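Local coordinates for protein cycloalternan-forming enzyme (Listeria monocytogenes serovar 1/2a, PDB 5F7U) that belongs to glycoside hydrolase family 31, as a multidomain enzyme with a TIM-barrel core, beta-rich flanking domains and a family 6 carbohydrate-binding module, at residues M651-P656 with Q739-G743; L701-I705 with F742-L746; I802-D808 with Y823-R829. The protein carries 1 engineered substitution. Residues are numbered along the deposited sequence.

From the N terminus, residues 651-656 leave helix 642-653 on the way to the last strand of the parallel barrel, 657-660. Interaction 1 brings them back against 739-743, closing a loop of 82 residues. Within that loop, 701-705 opens helix 702-715 and closes interaction 2 on 742-746; the two contacts finish on the same hairpin and share Phe742 and Gly743. They also touch directly, Phe654 CE2 lying 3.6 Å from Leu701 CD1. Interaction 3 follows in series, joining 802-808 to 823-829 across only 14 residues. It meets interaction 2 where Tyr704 CB lies 3.4 Å from Pro803 O, so Leu701 and Tyr704, at the start of helix 702-715, touch both hairpin 742-746 and edge strand 801-806.

Interaction 1: M651-P656 with Q739-G743; sequences MAAFAP and QYMFG
Segments 651-656 and 739-743 run side by side, their CA atoms 9.7 Å apart at Met651 and Gln739 but 7.2 Å at Phe654 and Phe742. The first carries the last turn of helix 642-653, with Phe654 N bonded to Met651 O (2.9 Å); Phe654 (phi/psi -112/34°) turns the chain out, and Ala655 (-123/168°) extends it into Pro656. Tyr740 and Phe742 lie on an extended strand and both direct CA-to-CB toward this turn. Phe742 (chi1 t, chi2 53°) places one ring face against Phe654 O, whose nearest ring atom is CD1 of Phe742 at 3.6 Å; its CD2 meets Phe654 CD2 at 4.0 Å, Phe654 being an m rotamer. Tyr740 (chi1 p) donates from OH to the same Phe654 O at 2.7 Å. Beside it Met651, with chi1 t, brings CE to 4.2 Å from Tyr740 CE2. Tyr740 thus satisfies this carbonyl while Phe742 only packs on it, in a buried interface between the helix-to-strand connection of a TIM barrel and the C-terminal beta domain of family 31.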
loop_
_atom_site.group_PDB
_atom_site.type_symbol
_atom_site.label_atom_id
_atom_site.label_comp_id
_atom_site.label_asym_id
_atom_site.label_seq_id
_atom_site.Cartn_x
_atom_site.Cartn_y
_atom_site.Cartn_z
ATOM N N MET A 651 13.821 -4.001 5.318
ATOM C CA MET A 651 12.598 -3.273 4.976
ATOM C C MET A 651 11.393 -4.238 4.988
ATOM O O MET A 651 10.355 -3.905 5.546
ATOM C CB MET A 651 12.739 -2.527 3.650
ATOM C CG MET A 651 11.476 -1.772 3.216
ATOM S SD MET A 651 10.356 -2.848 2.288
ATOM C CE MET A 651 8.875 -1.852 2.258
ATOM N N ALA A 652 11.560 -5.426 4.400
ATOM C CA ALA A 652 10.454 -6.384 4.261
ATOM C C ALA A 652 9.913 -6.826 5.612
ATOM O O ALA A 652 8.687 -6.992 5.784
ATOM C CB ALA A 652 10.888 -7.601 3.443
ATOM N N ALA A 653 10.819 -6.998 6.577
ATOM C CA ALA A 653 10.434 -7.400 7.931
ATOM C C ALA A 653 9.638 -6.285 8.621
ATOM O O ALA A 653 8.877 -6.560 9.548
ATOM C CB ALA A 653 11.674 -7.761 8.744
ATOM N N PHE A 654 9.783 -5.051 8.127
ATOM C CA PHE A 654 9.028 -3.881 8.620
ATOM C C PHE A 654 8.028 -3.363 7.586
ATOM O O PHE A 654 7.815 -2.137 7.473
ATOM C CB PHE A 654 9.988 -2.750 9.077
ATOM C CG PHE A 654 10.605 -2.993 10.425
ATOM C CD1 PHE A 654 11.703 -3.843 10.558
ATOM C CD2 PHE A 654 10.049 -2.413 11.591
ATOM C CE1 PHE A 654 12.276 -4.093 11.810
ATOM C CE2 PHE A 654 10.625 -2.648 12.841
ATOM C CZ PHE A 654 11.738 -3.495 12.951
ATOM N N ALA A 655 7.450 -4.291 6.807
ATOM C CA ALA A 655 6.402 -3.929 5.852
ATOM C C ALA A 655 5.143 -4.742 6.160
ATOM O O ALA A 655 5.195 -5.642 7.013
ATOM C CB ALA A 655 6.887 -4.126 4.414
ATOM N N PRO A 656 3.983 -4.390 5.548
ATOM C CA PRO A 656 2.737 -5.052 5.982
ATOM C C PRO A 656 2.772 -6.577 5.818
ATOM O O PRO A 656 2.386 -7.288 6.745
ATOM C CB PRO A 656 1.671 -4.422 5.067
ATOM C CG PRO A 656 2.230 -3.057 4.762
ATOM C CD PRO A 656 3.709 -3.313 4.568
ATOM N N GLN A 739 11.289 6.532 3.502
ATOM C CA GLN A 739 10.962 6.255 4.903
ATOM C C GLN A 739 9.449 6.228 5.007
ATOM O O GLN A 739 8.752 6.687 4.090
ATOM C CB GLN A 739 11.535 7.318 5.843
ATOM C CG GLN A 739 10.929 8.716 5.660
ATOM C CD GLN A 739 11.592 9.730 6.575
ATOM O OE1 GLN A 739 12.730 10.117 6.357
ATOM N NE2 GLN A 739 10.870 10.162 7.599
ATOM N N TYR A 740 8.940 5.735 6.131
ATOM C CA TYR A 740 7.494 5.649 6.308
ATOM C C TYR A 740 7.139 5.368 7.742
ATOM O O TYR A 740 8.010 5.016 8.559
ATOM C CB TYR A 740 6.915 4.532 5.420
ATOM C CG TYR A 740 7.577 3.184 5.559
ATOM C CD1 TYR A 740 7.179 2.266 6.556
ATOM C CD2 TYR A 740 8.604 2.799 4.671
ATOM C CE1 TYR A 740 7.787 1.003 6.658
ATOM C CE2 TYR A 740 9.211 1.541 4.770
ATOM C CZ TYR A 740 8.795 0.655 5.760
ATOM O OH TYR A 740 9.395 -0.598 5.844
ATOM N N MET A 741 5.858 5.521 8.061
ATOM C CA MET A 741 5.359 5.119 9.377
ATOM C C MET A 741 4.852 3.692 9.275
ATOM O O MET A 741 4.270 3.299 8.251
ATOM C CB MET A 741 4.215 6.022 9.850
ATOM C CG MET A 741 4.598 7.484 10.081
ATOM S SD MET A 741 5.896 7.721 11.312
ATOM C CE MET A 741 5.141 7.084 12.811
ATOM N N PHE A 742 5.070 2.920 10.333
ATOM C CA PHE A 742 4.654 1.519 10.364
ATOM C C PHE A 742 3.879 1.307 11.650
ATOM O O PHE A 742 4.424 1.513 12.742
ATOM C CB PHE A 742 5.893 0.609 10.283
ATOM C CG PHE A 742 5.582 -0.852 10.142
ATOM C CD1 PHE A 742 4.739 -1.317 9.128
ATOM C CD2 PHE A 742 6.176 -1.772 11.007
ATOM C CE1 PHE A 742 4.466 -2.673 8.998
ATOM C CE2 PHE A 742 5.917 -3.136 10.866
ATOM C CZ PHE A 742 5.072 -3.583 9.863
ATOM N N GLY A 743 2.596 0.944 11.521
ATOM C CA GLY A 743 1.641 1.060 12.660
ATOM C C GLY A 743 1.523 2.532 13.061
ATOM O O GLY A 743 1.866 3.406 12.271
#

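Interaction 2: L701-I705 with F742-L746; sequences LLPYI and FGDDL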
loop_
_atom_site.group_PDB
_atom_site.type_symbol
_atom_site.label_atom_id
_atom_site.label_comp_id
_atom_site.label_asym_id
_atom_site.label_seq_id
_atom_site.Cartn_x
_atom_site.Cartn_y
_atom_site.Cartn_z
ATOM N N LEU A 701 7.603 -8.200 17.237
ATOM C CA LEU A 701 6.632 -7.116 17.036
ATOM C C LEU A 701 5.277 -7.569 16.517
ATOM O O LEU A 701 4.373 -6.746 16.300
ATOM C CB LEU A 701 7.236 -6.032 16.129
ATOM C CG LEU A 701 8.436 -5.250 16.698
ATOM C CD1 LEU A 701 9.019 -4.376 15.609
ATOM C CD2 LEU A 701 8.018 -4.362 17.867
ATOM N N LEU A 702 5.108 -8.870 16.320
ATOM C CA LEU A 702 3.834 -9.363 15.767
ATOM C C LEU A 702 2.577 -8.915 16.536
ATOM O O LEU A 702 1.567 -8.624 15.887
ATOM C CB LEU A 702 3.862 -10.882 15.494
ATOM C CG LEU A 702 2.696 -11.475 14.686
ATOM C CD1 LEU A 702 2.539 -10.838 13.306
ATOM C CD2 LEU A 702 2.902 -12.984 14.547
ATOM N N PRO A 703 2.628 -8.809 17.894
ATOM C CA PRO A 703 1.392 -8.309 18.541
ATOM C C PRO A 703 1.030 -6.864 18.139
ATOM O O PRO A 703 -0.158 -6.553 17.984
ATOM C CB PRO A 703 1.719 -8.413 20.038
ATOM C CG PRO A 703 2.659 -9.579 20.095
ATOM C CD PRO A 703 3.567 -9.339 18.902
ATOM N N TYR A 704 2.049 -6.031 17.946
ATOM C CA TYR A 704 1.901 -4.653 17.466
ATOM C C TYR A 704 1.445 -4.637 16.006
ATOM O O TYR A 704 0.511 -3.906 15.648
ATOM C CB TYR A 704 3.245 -3.926 17.622
ATOM C CG TYR A 704 3.359 -2.558 16.976
ATOM C CD1 TYR A 704 2.937 -1.416 17.656
ATOM C CD2 TYR A 704 3.920 -2.406 15.692
ATOM C CE1 TYR A 704 3.059 -0.152 17.088
ATOM C CE2 TYR A 704 4.015 -1.140 15.084
ATOM C CZ TYR A 704 3.600 -0.024 15.802
ATOM O OH TYR A 704 3.695 1.242 15.253
ATOM N N ILE A 705 2.123 -5.431 15.172
ATOM C CA ILE A 705 1.790 -5.526 13.741
ATOM C C ILE A 705 0.349 -5.988 13.535
ATOM O O ILE A 705 -0.391 -5.410 12.728
ATOM C CB ILE A 705 2.786 -6.454 13.002
ATOM C CG1 ILE A 705 4.194 -5.810 13.007
ATOM C CG2 ILE A 705 2.299 -6.797 11.578
ATOM C CD1 ILE A 705 5.294 -6.745 12.504
ATOM N N PHE A 742 5.070 2.920 10.333
ATOM C CA PHE A 742 4.654 1.519 10.364
ATOM C C PHE A 742 3.879 1.307 11.650
ATOM O O PHE A 742 4.424 1.513 12.742
ATOM C CB PHE A 742 5.893 0.609 10.283
ATOM C CG PHE A 742 5.582 -0.852 10.142
ATOM C CD1 PHE A 742 4.739 -1.317 9.128
ATOM C CD2 PHE A 742 6.176 -1.772 11.007
ATOM C CE1 PHE A 742 4.466 -2.673 8.998
ATOM C CE2 PHE A 742 5.917 -3.136 10.866
ATOM C CZ PHE A 742 5.072 -3.583 9.863
ATOM N N GLY A 743 2.596 0.944 11.521
ATOM C CA GLY A 743 1.641 1.060 12.660
ATOM C C GLY A 743 1.523 2.532 13.061
ATOM O O GLY A 743 1.866 3.406 12.271
ATOM N N ASP A 744 1.069 2.811 14.283
ATOM C CA ASP A 744 0.883 4.221 14.702
ATOM C C ASP A 744 2.189 4.875 15.094
ATOM O O ASP A 744 2.292 6.098 15.039
ATOM C CB ASP A 744 -0.024 4.332 15.947
ATOM C CG ASP A 744 -1.422 3.739 15.750
ATOM O OD1 ASP A 744 -2.008 3.891 14.664
ATOM O OD2 ASP A 744 -1.953 3.139 16.724
ATOM N N ASP A 745 3.156 4.068 15.540
ATOM C CA ASP A 745 4.254 4.582 16.368
ATOM C C ASP A 745 5.667 4.507 15.829
ATOM O O ASP A 745 6.549 5.162 16.393
ATOM C CB ASP A 745 4.257 3.871 17.708
ATOM C CG ASP A 745 2.955 4.009 18.414
ATOM O OD1 ASP A 745 2.545 5.154 18.654
ATOM O OD2 ASP A 745 2.345 2.956 18.706
ATOM N N LEU A 746 5.897 3.711 14.784
ATOM C CA LEU A 746 7.272 3.435 14.358
ATOM C C LEU A 746 7.562 4.162 13.082
ATOM O O LEU A 746 6.773 4.093 12.137
ATOM C CB LEU A 746 7.537 1.940 14.170
ATOM C CG LEU A 746 7.407 1.042 15.413
ATOM C CD1 LEU A 746 7.621 -0.421 15.008
ATOM C CD2 LEU A 746 8.371 1.482 16.515
#
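The apolar centre is the Tyr704 ring, the largest buried area of this contact: its CE2 lies 3.7 Å from Leu746 CD1, and that same methyl is 4.2 Å from Leu701 CD1. Further along the helix, Ile705 CG1 meets Phe742 CE2 at 3.8 Å. Outward from these groups, the t rotamer of Tyr704 drives its hydroxyl into the bend of the hairpin. There Tyr704 OH donates to Phe742 O at 2.6 Å and accepts from Asp745 N at 2.9 Å (158° at the hydrogen). Gly743 CA is only 3.3 Å from Tyr704 OH; a CB there would clash at 2.4 Å, and its phi of 62° independently favours glycine. At the polar rim Asp745 OD2 sits at the ring edge, 3.6 Å from Tyr704 CE1, while Asp744 forms a salt bridge with Lys717. Because Phe742 N bonds Leu746 O at 2.7 Å, the arrangement is a beta hairpin with a three-residue turn, plugged by a tyrosine from the first turn of helix 702-715.

Interaction 3: I802-D808 with Y823-R829; sequences IPMNMTD and YDNLTFR. With MG (magnesium ion), chain K.
Strands 802-806 and 825-829 form an antiparallel pair, their axes 4.4 Å apart at closest approach and their directions 148° apart. The second segment enters with Tyr823 extended (phi/psi -96/158°) and Asp824 bent (-81/-89°), so that both carbonyls face one magnesium ion: Tyr823 O and Asp824 O each lie 2.2 Å from MG, and three waters complete the observed ligands. Asp824 N donates to Asn805 OD1 (2.7 Å), a side chain with chi1 t; Asp824 OD2 reaches Asp808 N through a water, at 3.0 and 2.8 Å respectively. Asn825 begins the ladder in a hydrogen-bonded pair with Met806: Asn825 N to Met806 O is 2.9 Å, Met806 N to Asn825 O is 3.0 Å. Its ND2 donates to Asp808 OD1 (2.9 Å) and more weakly to Thr807 O (3.1 Å). Leu826 faces Asn805 in a non-hydrogen-bonded pair. Thr827 pairs with Met804, with Met804 N to Thr827 O at 2.6 Å and Thr827 N to Met804 O at 2.8 Å. Phe828 opposes Pro803, its CE2 3.7 Å from Pro803 CB. Arg829 closes the register on Ile802 (Ile802 N to Arg829 O 2.8 Å, Arg829 N to Ile802 O 2.9 Å), its guanidinium bonded to Gln877. Strand 801-806 is the edge of a mixed sheet, in which strand 825-830 lies between it and the parallel neighbour 874-879, to which Leu826 and Phe828 are joined by backbone hydrogen bonds. The face bearing Pro803, Asn805 and Leu826 packs against Phe840 of strand 835-842 and Pro703 of helix 702-715.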
loop_
_atom_site.group_PDB
_atom_site.type_symbol
_atom_site.label_atom_id
_atom_site.label_comp_id
_atom_site.label_asym_id
_atom_site.label_seq_id
_atom_site.Cartn_x
_atom_site.Cartn_y
_atom_site.Cartn_z
ATOM N N ILE A 802 3.990 -0.183 22.762
ATOM C CA ILE A 802 4.211 -1.182 21.699
ATOM C C ILE A 802 4.181 -2.595 22.287
ATOM O O ILE A 802 5.107 -2.970 22.996
ATOM C CB ILE A 802 5.548 -0.926 20.968
ATOM C CG1 ILE A 802 5.550 0.486 20.343
ATOM C CG2 ILE A 802 5.818 -2.000 19.904
ATOM C CD1 ILE A 802 6.951 1.025 20.063
ATOM N N PRO A 803 3.130 -3.388 21.976
ATOM C CA PRO A 803 3.083 -4.777 22.470
ATOM C C PRO A 803 4.057 -5.657 21.718
ATOM O O PRO A 803 4.221 -5.513 20.489
ATOM C CB PRO A 803 1.655 -5.220 22.185
ATOM C CG PRO A 803 1.221 -4.373 21.032
ATOM C CD PRO A 803 1.963 -3.057 21.134
ATOM N N MET A 804 4.709 -6.555 22.448
ATOM C CA MET A 804 5.751 -7.401 21.890
ATOM C C MET A 804 5.676 -8.807 22.470
ATOM O O MET A 804 5.186 -9.006 23.577
ATOM C CB MET A 804 7.138 -6.809 22.137
ATOM C CG MET A 804 7.339 -5.377 21.661
ATOM S SD MET A 804 9.008 -4.803 22.010
ATOM C CE MET A 804 9.073 -4.847 23.790
ATOM N N ASN A 805 6.158 -9.771 21.701
ATOM C CA ASN A 805 6.268 -11.149 22.159
ATOM C C ASN A 805 7.759 -11.455 22.248
ATOM O O ASN A 805 8.416 -11.587 21.221
ATOM C CB ASN A 805 5.564 -12.094 21.173
ATOM C CG ASN A 805 5.558 -13.526 21.660
ATOM O OD1 ASN A 805 5.679 -13.779 22.856
ATOM N ND2 ASN A 805 5.416 -14.472 20.740
ATOM N N MET A 806 8.275 -11.543 23.477
ATOM C CA MET A 806 9.729 -11.650 23.730
ATOM C C MET A 806 10.112 -12.986 24.346
ATOM O O MET A 806 9.287 -13.644 24.981
ATOM C CB MET A 806 10.200 -10.526 24.674
ATOM C CG MET A 806 9.880 -9.116 24.203
ATOM S SD MET A 806 10.701 -8.642 22.673
ATOM C CE MET A 806 11.958 -7.534 23.294
ATOM N N THR A 807 11.376 -13.370 24.170
ATOM C CA THR A 807 11.942 -14.531 24.880
ATOM C C THR A 807 12.364 -14.077 26.281
ATOM O O THR A 807 12.273 -12.889 26.607
ATOM C CB THR A 807 13.200 -15.072 24.184
ATOM O OG1 THR A 807 14.257 -14.111 24.309
ATOM C CG2 THR A 807 12.930 -15.376 22.711
ATOM N N ASP A 808 12.869 -15.005 27.096
ATOM C CA ASP A 808 13.475 -14.627 28.371
ATOM C C ASP A 808 14.708 -13.719 28.241
ATOM O O ASP A 808 15.213 -13.208 29.247
ATOM C CB ASP A 808 13.853 -15.876 29.178
ATOM C CG ASP A 808 12.658 -16.534 29.836
ATOM O OD1 ASP A 808 11.524 -16.035 29.711
ATOM O OD2 ASP A 808 12.858 -17.566 30.504
ATOM N N TYR A 823 1.727 -16.554 23.667
ATOM C CA TYR A 823 2.912 -15.707 23.728
ATOM C C TYR A 823 3.971 -16.412 24.547
ATOM O O TYR A 823 3.658 -17.270 25.391
ATOM C CB TYR A 823 2.608 -14.358 24.409
ATOM C CG TYR A 823 1.428 -13.602 23.818
ATOM C CD1 TYR A 823 1.488 -13.056 22.529
ATOM C CD2 TYR A 823 0.247 -13.440 24.549
ATOM C CE1 TYR A 823 0.401 -12.371 21.988
ATOM C CE2 TYR A 823 -0.840 -12.749 24.018
ATOM C CZ TYR A 823 -0.756 -12.215 22.739
ATOM O OH TYR A 823 -1.839 -11.557 22.182
ATOM N N ASP A 824 5.217 -16.012 24.340
ATOM C CA ASP A 824 6.296 -16.400 25.232
ATOM C C ASP A 824 6.198 -15.437 26.436
ATOM O O ASP A 824 5.462 -15.734 27.392
ATOM C CB ASP A 824 7.637 -16.382 24.488
ATOM C CG ASP A 824 8.788 -16.964 25.301
ATOM O OD1 ASP A 824 8.652 -17.180 26.523
ATOM O OD2 ASP A 824 9.862 -17.202 24.706
ATOM N N ASN A 825 6.866 -14.284 26.349
ATOM C CA ASN A 825 6.702 -13.191 27.323
ATOM C C ASN A 825 5.999 -12.001 26.685
ATOM O O ASN A 825 6.611 -11.254 25.896
ATOM C CB ASN A 825 8.045 -12.740 27.901
ATOM C CG ASN A 825 8.771 -13.846 28.642
ATOM O OD1 ASN A 825 8.163 -14.622 29.374
ATOM N ND2 ASN A 825 10.082 -13.904 28.479
ATOM N N LEU A 826 4.719 -11.831 26.993
ATOM C CA LEU A 826 3.983 -10.671 26.450
ATOM C C LEU A 826 4.528 -9.430 27.147
ATOM O O LEU A 826 4.562 -9.368 28.388
ATOM C CB LEU A 826 2.488 -10.822 26.672
ATOM C CG LEU A 826 1.556 -9.680 26.276
ATOM C CD1 LEU A 826 1.581 -9.446 24.774
ATOM C CD2 LEU A 826 0.157 -10.059 26.743
ATOM N N THR A 827 4.944 -8.460 26.334
ATOM C CA THR A 827 5.751 -7.322 26.769
ATOM C C THR A 827 5.181 -6.049 26.163
ATOM O O THR A 827 4.682 -6.089 25.045
ATOM C CB THR A 827 7.229 -7.513 26.359
ATOM O OG1 THR A 827 7.732 -8.724 26.944
ATOM C CG2 THR A 827 8.127 -6.353 26.826
ATOM N N PHE A 828 5.212 -4.939 26.907
ATOM C CA PHE A 828 4.813 -3.651 26.340
ATOM C C PHE A 828 5.954 -2.671 26.510
ATOM O O PHE A 828 6.318 -2.336 27.646
ATOM C CB PHE A 828 3.537 -3.097 26.997
ATOM C CG PHE A 828 2.330 -3.957 26.776
ATOM C CD1 PHE A 828 2.073 -5.041 27.617
ATOM C CD2 PHE A 828 1.447 -3.691 25.719
ATOM C CE1 PHE A 828 0.972 -5.866 27.399
ATOM C CE2 PHE A 828 0.328 -4.495 25.519
ATOM C CZ PHE A 828 0.105 -5.591 26.350
ATOM N N ARG A 829 6.507 -2.237 25.380
ATOM C CA ARG A 829 7.546 -1.220 25.344
ATOM C C ARG A 829 6.867 0.148 25.377
ATOM O O ARG A 829 5.968 0.412 24.579
ATOM C CB ARG A 829 8.382 -1.397 24.068
ATOM C CG ARG A 829 9.508 -0.399 23.841
ATOM C CD ARG A 829 10.678 -0.553 24.813
ATOM N NE ARG A 829 11.481 -1.760 24.600
ATOM C CZ ARG A 829 12.435 -1.892 23.685
ATOM N NH1 ARG A 829 13.138 -3.026 23.637
ATOM N NH2 ARG A 829 12.700 -0.899 22.830
HETATM MG MG MG K . 3.833 -17.205 27.571
HETATM O O HOH W 1 12.200 -17.657 26.561
HETATM O O HOH W 2 8.901 -17.412 29.934
HETATM O O HOH W 3 2.324 -15.780 28.018
HETATM O O HOH W 4 3.995 -17.102 30.157
HETATM O O HOH W 5 2.028 -18.841 27.382
#